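Local atomic coordinates of Slr0280 protein (Synechocystis sp., PDB entry 5H3K), a protein that is of unknown function but carries a phosphodiester glycosidase domain of the NAGPA family, and so may hydrolyse a phosphodiester-linked sugar. Residues W177-V188 and G245-L253; Q320-I328 and A598-G606. All coordinates share one frame; numbering follows the deposited sequence.

Contact 1 of 2, residues W177-V188 and G245-L253; sequences WQVSQAREEAVV and GYKLQVSTL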
ATOM      1  N   TRP A 177      18.062  16.177   4.284  1.00  9.13           N
ATOM      2  CA  TRP A 177      16.804  16.708   4.786  1.00  9.41           C
ATOM      3  C   TRP A 177      15.641  15.784   4.450  1.00 12.96           C
ATOM      4  O   TRP A 177      15.746  14.930   3.561  1.00  9.34           O
ATOM      5  CB  TRP A 177      16.559  18.121   4.229  1.00 11.24           C
ATOM      6  CG  TRP A 177      16.585  18.159   2.730  1.00  9.41           C
ATOM      7  CD1 TRP A 177      17.690  18.306   1.925  1.00 10.00           C
ATOM      8  CD2 TRP A 177      15.460  18.022   1.854  1.00 10.91           C
ATOM      9  NE1 TRP A 177      17.310  18.280   0.599  1.00 12.83           N
ATOM     10  CE2 TRP A 177      15.959  18.110   0.530  1.00 12.14           C
ATOM     11  CE3 TRP A 177      14.089  17.842   2.060  1.00 11.58           C
ATOM     12  CZ2 TRP A 177      15.115  18.016  -0.582  1.00 13.78           C
ATOM     13  CZ3 TRP A 177      13.259  17.748   0.949  1.00 15.73           C
ATOM     14  CH2 TRP A 177      13.778  17.831  -0.356  1.00 15.44           C
ATOM     15  N   GLN A 178      14.537  15.953   5.177  1.00 10.38           N
ATOM     16  CA  GLN A 178      13.306  15.236   4.895  1.00 10.10           C
ATOM     17  C   GLN A 178      12.128  16.160   5.176  1.00 11.26           C
ATOM     18  O   GLN A 178      12.286  17.198   5.838  1.00  8.48           O
ATOM     19  CB  GLN A 178      13.219  13.976   5.759  1.00 13.21           C
ATOM     20  CG  GLN A 178      13.277  14.249   7.253  1.00 12.20           C
ATOM     21  CD  GLN A 178      13.340  12.973   8.094  1.00 19.32           C
ATOM     22  OE1 GLN A 178      12.327  12.510   8.620  1.00 21.33           O
ATOM     23  NE2 GLN A 178      14.535  12.408   8.224  1.00 18.37           N
ATOM     24  N   VAL A 179      10.956  15.803   4.656  1.00 12.09           N
ATOM     25  CA  VAL A 179       9.762  16.619   4.851  1.00  9.45           C
ATOM     26  C   VAL A 179       8.558  15.725   5.111  1.00  9.71           C
ATOM     27  O   VAL A 179       8.395  14.701   4.457  1.00 11.82           O
ATOM     28  CB  VAL A 179       9.526  17.597   3.649  1.00 12.08           C
ATOM     29  CG1 VAL A 179       9.570  16.860   2.314  1.00 14.27           C
ATOM     30  CG2 VAL A 179       8.210  18.378   3.811  1.00 10.49           C
ATOM     31  N   SER A 180       7.739  16.091   6.099  1.00  8.97           N
ATOM     32  CA  SER A 180       6.500  15.365   6.396  1.00  8.67           C
ATOM     33  C   SER A 180       5.329  16.353   6.530  1.00  9.14           C
ATOM     34  O   SER A 180       5.513  17.465   7.015  1.00  8.25           O
ATOM     35  CB  SER A 180       6.671  14.542   7.678  1.00  9.37           C
ATOM     36  OG  SER A 180       5.448  13.918   8.063  1.00 15.32           O
ATOM     37  N   GLN A 181       4.138  15.956   6.085  1.00  6.20           N
ATOM     38  CA  GLN A 181       2.961  16.816   6.198  1.00  5.95           C
ATOM     39  C   GLN A 181       1.725  16.032   6.606  1.00  6.88           C
ATOM     40  O   GLN A 181       1.446  14.954   6.069  1.00  6.77           O
ATOM     41  CB  GLN A 181       2.686  17.565   4.892  1.00  6.49           C
ATOM     42  CG  GLN A 181       1.437  18.477   4.956  1.00  6.72           C
ATOM     43  CD  GLN A 181       1.336  19.428   3.781  1.00 10.21           C
ATOM     44  OE1 GLN A 181       2.190  19.429   2.897  1.00 15.10           O
ATOM     45  NE2 GLN A 181       0.288  20.242   3.764  1.00  9.98           N
ATOM     46  N   ALA A 182       0.994  16.569   7.576  1.00  6.12           N
ATOM     47  CA  ALA A 182      -0.293  16.005   7.974  1.00  5.98           C
ATOM     48  C   ALA A 182      -1.302  17.119   7.954  1.00  9.49           C
ATOM     49  O   ALA A 182      -1.260  17.997   8.817  1.00  7.15           O
ATOM     50  CB  ALA A 182      -0.217  15.385   9.376  1.00  8.91           C
ATOM     51  N   ARG A 183      -2.218  17.075   6.987  1.00  9.56           N
ATOM     52  CA  ARG A 183      -3.174  18.165   6.790  1.00 11.54           C
ATOM     53  C   ARG A 183      -2.424  19.502   6.682  1.00  9.37           C
ATOM     54  O   ARG A 183      -1.548  19.649   5.839  1.00 10.20           O
ATOM     55  CB  ARG A 183      -4.231  18.184   7.908  1.00 13.52           C
ATOM     56  CG  ARG A 183      -5.239  17.031   7.833  1.00 18.28           C
ATOM     57  CD  ARG A 183      -6.028  16.870   9.134  1.00 20.89           C
ATOM     58  NE  ARG A 183      -5.140  16.748  10.292  1.00 28.97           N
ATOM     59  CZ  ARG A 183      -4.512  15.625  10.655  1.00 30.21           C
ATOM     60  NH1 ARG A 183      -4.663  14.509   9.945  1.00 29.90           N
ATOM     61  NH2 ARG A 183      -3.715  15.620  11.725  1.00 20.16           N
ATOM     62  N   GLU A 184      -2.743  20.458   7.553  1.00  8.76           N
ATOM     63  CA  GLU A 184      -2.165  21.806   7.465  1.00  9.50           C
ATOM     64  C   GLU A 184      -0.835  22.003   8.201  1.00  9.13           C
ATOM     65  O   GLU A 184      -0.242  23.095   8.154  1.00  8.25           O
ATOM     66  CB  GLU A 184      -3.183  22.857   7.931  1.00 12.23           C
ATOM     67  CG  GLU A 184      -4.383  23.008   7.004  1.00 12.58           C
ATOM     68  CD  GLU A 184      -5.373  21.865   7.125  1.00 16.35           C
ATOM     69  OE1 GLU A 184      -5.833  21.578   8.251  1.00 19.33           O
ATOM     70  OE2 GLU A 184      -5.689  21.247   6.087  1.00 16.09           O
ATOM     71  N   GLU A 185      -0.357  20.954   8.866  1.00  8.04           N
ATOM     72  CA  GLU A 185       0.916  21.009   9.574  1.00  7.30           C
ATOM     73  C   GLU A 185       1.991  20.340   8.725  1.00  8.30           C
ATOM     74  O   GLU A 185       1.813  19.213   8.260  1.00  8.41           O
ATOM     75  CB  GLU A 185       0.830  20.289  10.932  1.00  8.56           C
ATOM     76  CG  GLU A 185      -0.055  20.983  11.978  1.00  9.06           C
ATOM     77  CD  GLU A 185      -0.192  20.181  13.275  1.00 14.50           C
ATOM     78  OE1 GLU A 185       0.343  19.054  13.357  1.00 17.19           O
ATOM     79  OE2 GLU A 185      -0.841  20.680  14.222  1.00 11.98           O
ATOM     80  N   ALA A 186       3.112  21.019   8.527  1.00  7.31           N
ATOM     81  CA  ALA A 186       4.205  20.406   7.802  1.00  7.96           C
ATOM     82  C   ALA A 186       5.519  20.721   8.500  1.00  7.68           C
ATOM     83  O   ALA A 186       5.646  21.750   9.171  1.00  7.55           O
ATOM     84  CB  ALA A 186       4.215  20.881   6.342  1.00  8.70           C
ATOM     85  N   VAL A 187       6.497  19.833   8.344  1.00  5.21           N
ATOM     86  CA  VAL A 187       7.807  20.056   8.941  1.00  6.92           C
ATOM     87  C   VAL A 187       8.932  19.614   8.023  1.00 10.19           C
ATOM     88  O   VAL A 187       8.900  18.520   7.439  1.00  8.87           O
ATOM     89  CB  VAL A 187       7.936  19.416  10.341  1.00  9.21           C
ATOM     90  CG1 VAL A 187       7.570  17.932  10.297  1.00 13.95           C
ATOM     91  CG2 VAL A 187       9.350  19.638  10.932  1.00  6.63           C
ATOM     92  N   VAL A 188       9.909  20.493   7.870  1.00  6.26           N
ATOM     93  CA  VAL A 188      11.131  20.157   7.161  1.00  6.37           C
ATOM     94  C   VAL A 188      12.225  19.930   8.203  1.00  9.50           C
ATOM     95  O   VAL A 188      12.509  20.811   9.020  1.00  9.39           O
ATOM     96  CB  VAL A 188      11.541  21.296   6.181  1.00  8.24           C
ATOM     97  CG1 VAL A 188      12.887  20.990   5.533  1.00  8.78           C
ATOM     98  CG2 VAL A 188      10.480  21.503   5.118  1.00  8.86           C
ATOM     99  N   GLY A 245      -5.091  22.983   1.614  1.00 13.66           N
ATOM    100  CA  GLY A 245      -4.823  22.694   0.218  1.00 18.65           C
ATOM    101  C   GLY A 245      -3.367  22.863  -0.189  1.00 18.73           C
ATOM    102  O   GLY A 245      -2.942  22.319  -1.205  1.00 19.19           O
ATOM    103  N   TYR A 246      -2.596  23.605   0.602  1.00 12.37           N
ATOM    104  CA  TYR A 246      -1.189  23.844   0.272  1.00 13.93           C
ATOM    105  C   TYR A 246      -0.275  22.710   0.710  1.00 14.62           C
ATOM    106  O   TYR A 246      -0.486  22.099   1.752  1.00 11.47           O
ATOM    107  CB  TYR A 246      -0.726  25.177   0.859  1.00 12.71           C
ATOM    108  CG  TYR A 246      -1.198  26.341   0.030  1.00 15.53           C
ATOM    109  CD1 TYR A 246      -2.546  26.675  -0.028  1.00 18.06           C
ATOM    110  CD2 TYR A 246      -0.304  27.094  -0.716  1.00 18.26           C
ATOM    111  CE1 TYR A 246      -2.995  27.748  -0.807  1.00 19.90           C
ATOM    112  CE2 TYR A 246      -0.738  28.166  -1.491  1.00 20.81           C
ATOM    113  CZ  TYR A 246      -2.081  28.484  -1.533  1.00 26.17           C
ATOM    114  OH  TYR A 246      -2.510  29.542  -2.305  1.00 32.74           O
ATOM    115  N   LYS A 247       0.739  22.432  -0.100  1.00 10.35           N
ATOM    116  CA  LYS A 247       1.744  21.429   0.229  1.00 14.83           C
ATOM    117  C   LYS A 247       3.103  22.074   0.117  1.00 12.34           C
ATOM    118  O   LYS A 247       3.217  23.185  -0.390  1.00 13.47           O
ATOM    119  CB  LYS A 247       1.673  20.255  -0.749  1.00 14.22           C
ATOM    120  CG  LYS A 247       0.292  19.617  -0.875  1.00 17.84           C
ATOM    121  CD  LYS A 247       0.344  18.443  -1.856  1.00 20.23           C
ATOM    122  CE  LYS A 247      -1.021  18.149  -2.467  1.00 23.81           C
ATOM    123  NZ  LYS A 247      -0.948  17.038  -3.447  1.00 20.79           N
ATOM    124  N   LEU A 248       4.133  21.388   0.586  1.00  9.67           N
ATOM    125  CA  LEU A 248       5.492  21.881   0.396  1.00 11.78           C
ATOM    126  C   LEU A 248       6.147  21.180  -0.783  1.00 14.96           C
ATOM    127  O   LEU A 248       6.025  19.971  -0.940  1.00 13.39           O
ATOM    128  CB  LEU A 248       6.336  21.643   1.640  1.00 11.22           C
ATOM    129  CG  LEU A 248       5.847  22.287   2.927  1.00  8.32           C
ATOM    130  CD1 LEU A 248       6.883  22.067   4.022  1.00  9.28           C
ATOM    131  CD2 LEU A 248       5.604  23.780   2.695  1.00  7.84           C
ATOM    132  N   GLN A 249       6.828  21.946  -1.624  1.00 11.13           N
ATOM    133  CA  GLN A 249       7.713  21.350  -2.620  1.00 13.31           C
ATOM    134  C   GLN A 249       9.112  21.862  -2.325  1.00 14.39           C
ATOM    135  O   GLN A 249       9.355  23.063  -2.386  1.00 11.99           O
ATOM    136  CB  GLN A 249       7.284  21.734  -4.036  1.00 12.66           C
ATOM    137  CG  GLN A 249       8.267  21.289  -5.126  1.00 15.23           C
ATOM    138  CD  GLN A 249       7.809  21.682  -6.528  1.00 26.15           C
ATOM    139  OE1 GLN A 249       6.620  21.916  -6.771  1.00 28.73           O
ATOM    140  NE2 GLN A 249       8.756  21.752  -7.458  1.00 28.77           N
ATOM    141  N   VAL A 250      10.023  20.950  -1.995  1.00 12.16           N
ATOM    142  CA  VAL A 250      11.355  21.331  -1.541  1.00 13.08           C
ATOM    143  C   VAL A 250      12.423  20.924  -2.545  1.00 16.20           C
ATOM    144  O   VAL A 250      12.394  19.811  -3.069  1.00 16.67           O
ATOM    145  CB  VAL A 250      11.680  20.681  -0.182  1.00 11.09           C
ATOM    146  CG1 VAL A 250      13.001  21.212   0.372  1.00 11.71           C
ATOM    147  CG2 VAL A 250      10.563  20.948   0.799  1.00 12.50           C
ATOM    148  N   SER A 251      13.369  21.826  -2.806  1.00 13.51           N
ATOM    149  CA  SER A 251      14.457  21.548  -3.743  1.00 15.04           C
ATOM    150  C   SER A 251      15.750  22.211  -3.288  1.00 16.16           C
ATOM    151  O   SER A 251      15.767  22.938  -2.287  1.00 13.46           O
ATOM    152  CB  SER A 251      14.094  22.039  -5.137  1.00 16.49           C
ATOM    153  OG  SER A 251      13.759  23.414  -5.097  1.00 19.23           O
ATOM    154  N   THR A 252      16.837  21.963  -4.016  1.00 15.44           N
ATOM    155  CA  THR A 252      18.137  22.506  -3.632  1.00 13.79           C
ATOM    156  C   THR A 252      18.735  23.376  -4.740  1.00 17.43           C
ATOM    157  O   THR A 252      18.333  23.280  -5.903  1.00 15.90           O
ATOM    158  CB  THR A 252      19.134  21.400  -3.246  1.00 17.24           C
ATOM    159  OG1 THR A 252      19.446  20.607  -4.400  1.00 17.50           O
ATOM    160  CG2 THR A 252      18.554  20.510  -2.151  1.00 14.89           C
ATOM    161  N   LEU A 253      19.676  24.239  -4.359  1.00 18.48           N
ATOM    162  CA  LEU A 253      20.405  25.091  -5.299  1.00 17.29           C
ATOM    163  C   LEU A 253      21.838  25.215  -4.815  1.00 17.11           C
ATOM    164  O   LEU A 253      22.142  24.864  -3.674  1.00 15.74           O
ATOM    165  CB  LEU A 253      19.772  26.481  -5.378  1.00 17.87           C
ATOM    166  CG  LEU A 253      18.407  26.627  -6.055  1.00 20.25           C
ATOM    167  CD1 LEU A 253      17.895  28.057  -5.962  1.00 15.46           C
ATOM    168  CD2 LEU A 253      18.469  26.176  -7.507  1.00 22.09           C
TER
HETATM  169  O   HOH W   1       4.337  18.647   1.697  1.00 18.38           O
HETATM  170  O   HOH W   2      -4.342  21.055   3.836  1.00 15.67           O
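W177 and V250 meet face-on, the methyl CG1 of V250 lying over one face of the indole. A CH-pi interaction is supported by 3.7 Å from V250 CG1 to the centroid of the six-membered ring of W177 and a direction 20° off the ring normal. The two side chains meet from opposite directions; chi1 of 56° sets W177 CG between the backbone N and carbonyl carbon, and from there the indole presents this face to V250. NE1 of W177 is buried without a polar partner in the model and lies 3.8 Å from T252 CG2, which approaches obliquely; the T252 hydroxyl is hydrogen-bonded to the backbone N of F107.

Further along, L248 pushes CD1 among three side chains of the hairpin, 3.7 Å from A186 CB, 3.8 Å from V188 CG2 and 3.9 Å from V179 CG2.

These residues line the inner faces of two four-stranded antiparallel sheets packed as a beta sandwich: the axis of strand 247-253 runs 8.2 Å from that of 177-182, too far for backbone pairing. Strands 177-182 and 185-188 form a hairpin closed by a type II' turn from A182 to E185.

Polar contacts gather toward the turn end of the hairpin. The extended Q181 side chain gives NE2 to Y246 O at 2.8 Å (N-H...O 166°) and also to R183 O at 2.8 Å, both acceptors in its amide plane, which fixes the amide's rotation. Its OE1 accepts a hydrogen bond from a water, which in turn accepts one from L248 N. A second water donates to E184 OE2 and accepts from G245 N, joining the turn to the loop that leads into strand 247-253.

Contact 2 of 2, residues Q320-I328 and A598-G606; sequences QGTAPLVTI and AARVSNAIG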
ATOM      1  N   GLN A 320      -7.161 -11.821  11.304  1.00  9.98           N
ATOM      2  CA  GLN A 320      -7.321 -10.664  12.163  1.00 12.90           C
ATOM      3  C   GLN A 320      -6.055  -9.818  12.263  1.00 11.06           C
ATOM      4  O   GLN A 320      -4.968 -10.307  12.609  1.00 12.23           O
ATOM      5  CB  GLN A 320      -7.812 -11.055  13.563  1.00 13.86           C
ATOM      6  CG  GLN A 320      -7.924  -9.848  14.514  1.00 17.94           C
ATOM      7  CD  GLN A 320      -8.629 -10.174  15.813  1.00 23.51           C
ATOM      8  OE1 GLN A 320      -8.143 -10.973  16.613  1.00 28.19           O
ATOM      9  NE2 GLN A 320      -9.780  -9.549  16.035  1.00 22.41           N
ATOM     10  N   GLY A 321      -6.204  -8.527  11.989  1.00 10.18           N
ATOM     11  CA  GLY A 321      -5.127  -7.599  12.257  1.00 10.95           C
ATOM     12  C   GLY A 321      -5.091  -6.453  11.287  1.00  7.58           C
ATOM     13  O   GLY A 321      -5.602  -6.574  10.177  1.00  6.77           O
ATOM     14  N   THR A 322      -4.499  -5.339  11.711  1.00  6.00           N
ATOM     15  CA  THR A 322      -4.234  -4.225  10.812  1.00  6.27           C
ATOM     16  C   THR A 322      -2.828  -3.707  11.066  1.00  5.98           C
ATOM     17  O   THR A 322      -2.298  -3.828  12.178  1.00  6.26           O
ATOM     18  CB  THR A 322      -5.231  -3.056  10.979  1.00  7.03           C
ATOM     19  OG1 THR A 322      -5.201  -2.584  12.330  1.00  7.98           O
ATOM     20  CG2 THR A 322      -6.657  -3.478  10.590  1.00  8.56           C
ATOM     21  N   ALA A 323      -2.230  -3.125  10.032  1.00  5.25           N
ATOM     22  CA  ALA A 323      -0.885  -2.560  10.122  1.00  5.64           C
ATOM     23  C   ALA A 323      -0.714  -1.492   9.041  1.00  4.77           C
ATOM     24  O   ALA A 323      -1.377  -1.551   8.008  1.00  5.49           O
ATOM     25  CB  ALA A 323       0.165  -3.673   9.948  1.00  6.43           C
ATOM     26  N   PRO A 324       0.193  -0.527   9.252  1.00  5.51           N
ATOM     27  CA  PRO A 324       0.447   0.421   8.158  1.00  5.96           C
ATOM     28  C   PRO A 324       0.854  -0.311   6.885  1.00  5.62           C
ATOM     29  O   PRO A 324       1.582  -1.308   6.958  1.00  3.97           O
ATOM     30  CB  PRO A 324       1.628   1.251   8.683  1.00  5.39           C
ATOM     31  CG  PRO A 324       1.498   1.159  10.188  1.00  9.62           C
ATOM     32  CD  PRO A 324       1.035  -0.256  10.431  1.00  6.94           C
ATOM     33  N   LEU A 325       0.357   0.155   5.740  1.00  5.26           N
ATOM     34  CA  LEU A 325       0.673  -0.447   4.451  1.00  3.50           C
ATOM     35  C   LEU A 325       2.186  -0.515   4.260  1.00  4.66           C
ATOM     36  O   LEU A 325       2.715  -1.518   3.771  1.00  4.23           O
ATOM     37  CB  LEU A 325       0.021   0.360   3.313  1.00  2.51           C
ATOM     38  CG  LEU A 325       0.156  -0.029   1.830  1.00  3.89           C
ATOM     39  CD1 LEU A 325       1.479   0.403   1.226  1.00  4.24           C
ATOM     40  CD2 LEU A 325      -0.071  -1.534   1.577  1.00  3.78           C
ATOM     41  N   VAL A 326       2.883   0.547   4.644  1.00  3.90           N
ATOM     42  CA  VAL A 326       4.324   0.592   4.440  1.00  5.44           C
ATOM     43  C   VAL A 326       5.039  -0.463   5.296  1.00  7.08           C
ATOM     44  O   VAL A 326       6.076  -0.995   4.893  1.00  6.78           O
ATOM     45  CB  VAL A 326       4.905   2.016   4.659  1.00  5.56           C
ATOM     46  CG1 VAL A 326       5.099   2.284   6.153  1.00  7.33           C
ATOM     47  CG2 VAL A 326       6.222   2.171   3.892  1.00  8.69           C
ATOM     48  N   THR A 327       4.466  -0.783   6.458  1.00  4.72           N
ATOM     49  CA  THR A 327       4.986  -1.847   7.327  1.00  5.58           C
ATOM     50  C   THR A 327       4.724  -3.222   6.719  1.00  5.75           C
ATOM     51  O   THR A 327       5.603  -4.103   6.744  1.00  6.69           O
ATOM     52  CB  THR A 327       4.384  -1.764   8.748  1.00  7.96           C
ATOM     53  OG1 THR A 327       4.733  -0.494   9.322  1.00  7.76           O
ATOM     54  CG2 THR A 327       4.938  -2.876   9.625  1.00  8.77           C
ATOM     55  N   ILE A 328       3.525  -3.411   6.165  1.00  4.87           N
ATOM     56  CA  ILE A 328       3.233  -4.642   5.435  1.00  5.87           C
ATOM     57  C   ILE A 328       4.255  -4.814   4.309  1.00  5.66           C
ATOM     58  O   ILE A 328       4.849  -5.882   4.171  1.00  4.30           O
ATOM     59  CB  ILE A 328       1.794  -4.643   4.851  1.00  4.00           C
ATOM     60  CG1 ILE A 328       0.752  -4.593   5.986  1.00  5.78           C
ATOM     61  CG2 ILE A 328       1.581  -5.861   3.950  1.00  4.65           C
ATOM     62  CD1 ILE A 328      -0.711  -4.454   5.499  1.00  5.03           C
ATOM     63  N   ALA A 598      -1.180   7.879   6.970  1.00  4.44           N
ATOM     64  CA  ALA A 598      -1.683   6.618   6.424  1.00  5.61           C
ATOM     65  C   ALA A 598      -2.210   5.751   7.561  1.00  7.59           C
ATOM     66  O   ALA A 598      -1.561   5.615   8.589  1.00 10.37           O
ATOM     67  CB  ALA A 598      -0.589   5.894   5.662  1.00  7.32           C
ATOM     68  N   ALA A 599      -3.388   5.170   7.384  1.00  5.33           N
ATOM     69  CA  ALA A 599      -4.015   4.398   8.460  1.00  7.65           C
ATOM     70  C   ALA A 599      -3.509   2.966   8.437  1.00  5.44           C
ATOM     71  O   ALA A 599      -2.995   2.512   7.421  1.00  5.80           O
ATOM     72  CB  ALA A 599      -5.532   4.409   8.316  1.00  9.87           C
ATOM     73  N   ARG A 600      -3.663   2.243   9.544  1.00  6.43           N
ATOM     74  CA  ARG A 600      -3.412   0.804   9.503  1.00  5.45           C
ATOM     75  C   ARG A 600      -4.462   0.182   8.613  1.00  5.71           C
ATOM     76  O   ARG A 600      -5.620   0.605   8.635  1.00  6.23           O
ATOM     77  CB  ARG A 600      -3.520   0.182  10.896  1.00  7.78           C
ATOM     78  CG  ARG A 600      -2.585   0.813  11.894  1.00 10.63           C
ATOM     79  CD  ARG A 600      -2.629   0.083  13.227  1.00 14.73           C
ATOM     80  NE  ARG A 600      -1.409   0.364  13.974  1.00 31.59           N
ATOM     81  CZ  ARG A 600      -1.159  -0.079  15.200  1.00 39.85           C
ATOM     82  NH1 ARG A 600      -2.054  -0.824  15.830  1.00 30.32           N
ATOM     83  NH2 ARG A 600      -0.011   0.228  15.794  1.00 47.27           N
ATOM     84  N   VAL A 601      -4.071  -0.820   7.834  1.00  3.45           N
ATOM     85  CA  VAL A 601      -5.028  -1.497   6.952  1.00  3.81           C
ATOM     86  C   VAL A 601      -4.981  -3.000   7.171  1.00  4.78           C
ATOM     87  O   VAL A 601      -4.014  -3.527   7.716  1.00  3.21           O
ATOM     88  CB  VAL A 601      -4.772  -1.177   5.449  1.00  3.51           C
ATOM     89  CG1 VAL A 601      -4.836   0.333   5.192  1.00  3.86           C
ATOM     90  CG2 VAL A 601      -3.411  -1.724   5.004  1.00  5.30           C
ATOM     91  N   SER A 602      -6.021  -3.695   6.737  1.00  4.28           N
ATOM     92  CA  SER A 602      -6.080  -5.155   6.872  1.00  4.55           C
ATOM     93  C   SER A 602      -5.213  -5.899   5.856  1.00  4.77           C
ATOM     94  O   SER A 602      -4.590  -6.925   6.164  1.00  5.88           O
ATOM     95  CB  SER A 602      -7.527  -5.619   6.717  1.00  4.01           C
ATOM     96  OG  SER A 602      -7.583  -7.020   6.428  1.00  5.14           O
ATOM     97  N   ASN A 603      -5.189  -5.413   4.623  1.00  3.81           N
ATOM     98  CA  ASN A 603      -4.514  -6.164   3.580  1.00  3.21           C
ATOM     99  C   ASN A 603      -4.111  -5.309   2.386  1.00  4.12           C
ATOM    100  O   ASN A 603      -4.560  -4.162   2.226  1.00  3.36           O
ATOM    101  CB  ASN A 603      -5.367  -7.359   3.139  1.00  3.83           C
ATOM    102  CG  ASN A 603      -6.765  -6.954   2.669  1.00  5.46           C
ATOM    103  OD1 ASN A 603      -6.956  -6.478   1.538  1.00  5.00           O
ATOM    104  ND2 ASN A 603      -7.753  -7.189   3.514  1.00  5.49           N
ATOM    105  N   ALA A 604      -3.273  -5.885   1.540  1.00  3.83           N
ATOM    106  CA  ALA A 604      -2.688  -5.148   0.435  1.00  2.42           C
ATOM    107  C   ALA A 604      -2.550  -6.048  -0.778  1.00  3.21           C
ATOM    108  O   ALA A 604      -2.691  -7.272  -0.685  1.00  4.05           O
ATOM    109  CB  ALA A 604      -1.322  -4.636   0.856  1.00  3.89           C
ATOM    110  N   ILE A 605      -2.299  -5.446  -1.933  1.00  3.80           N
ATOM    111  CA  ILE A 605      -1.822  -6.220  -3.069  1.00  2.49           C
ATOM    112  C   ILE A 605      -0.340  -5.912  -3.188  1.00  4.81           C
ATOM    113  O   ILE A 605       0.042  -4.745  -3.302  1.00  4.17           O
ATOM    114  CB  ILE A 605      -2.568  -5.854  -4.357  1.00  4.47           C
ATOM    115  CG1 ILE A 605      -4.042  -6.271  -4.256  1.00  4.67           C
ATOM    116  CG2 ILE A 605      -1.935  -6.524  -5.589  1.00  3.91           C
ATOM    117  CD1 ILE A 605      -4.918  -5.708  -5.386  1.00  5.90           C
ATOM    118  N   GLY A 606       0.492  -6.952  -3.167  1.00  4.30           N
ATOM    119  CA  GLY A 606       1.939  -6.789  -3.234  1.00  3.00           C
ATOM    120  C   GLY A 606       2.493  -7.292  -4.560  1.00  3.80           C
ATOM    121  O   GLY A 606       1.984  -8.251  -5.140  1.00  6.36           O
TER
HETATM  122  O   HOH W   3      -6.736  -8.424   8.555  1.00 10.82           O
HETATM  123  O   HOH W   4      -3.577  -2.725  14.957  1.00 22.03           O
HETATM  124  O   HOH W   5      -1.345   2.496   5.237  1.00  4.42           O
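T322 and R600 cross at about a right angle, with T322 OG1 3.5 Å from R600 CB and the arginine chain running on past the hydroxyl. Since chi1 of T322 is 58°, OG1 lies between the backbone N and carbonyl carbon, while CG2 turns to the backbone of V601 and S602. A water 3.1 Å from T322 OG1 also accepts a weak bond from R600 NH1. Replacing T322 by an alanine would probably leave this water without its hydroxyl partner and the aliphatic part of R600 with less to lie against.

P324 and R600 instead lie side by side, pointing the same way, with CD of P324 4.0 Å from CG of R600. Between T322 and P324, A323 forms an antiparallel hydrogen-bonded pair with V601, next to R600: A323 N to V601 O is 3.0 Å, and V601 N to A323 O is 2.8 Å, the latter donor well above the carbonyl plane.

On the helix side, I328 crosses V601 obliquely, CD1 meeting CG2 at 3.9 Å. L325 directs CD2 onto A604 CB at 3.4 Å, tighter than usual van der Waals contact. A water bridges L325 N and A599 O.

P324 is the N-cap of helix 325-331, which begins two residues after A323. Strand 600-609 continues beside strand 307-313, whose L312 touches I328; L590 of strand 589-590 packs on L325, and F343 of strand 343-344 touches T322 and V601.

Overall arrangement
From the N terminus, the chain first builds the mixed sheet whose strands lie between 51-53 and 143-145, then enters the sandwich, where contact 1 brings 245-253 back onto 177-188. It closes a loop with 56 residues between its segments, which includes strands 226-232 and 235-241, and so joins two four-stranded sheets. Contact 2 opens afterwards and spans 269 residues, returning the last strand, 600-609, to the start of helix 325-331. The two loops are in series, neither nested nor crossed. The centres of contact 1 and contact 2 lie 24 Å apart, and their nearest atoms about 8 Å apart, without touching. One direct link between the regions is the hydrogen bond between Q181 N and S594 OG, shortly before segment 598-606.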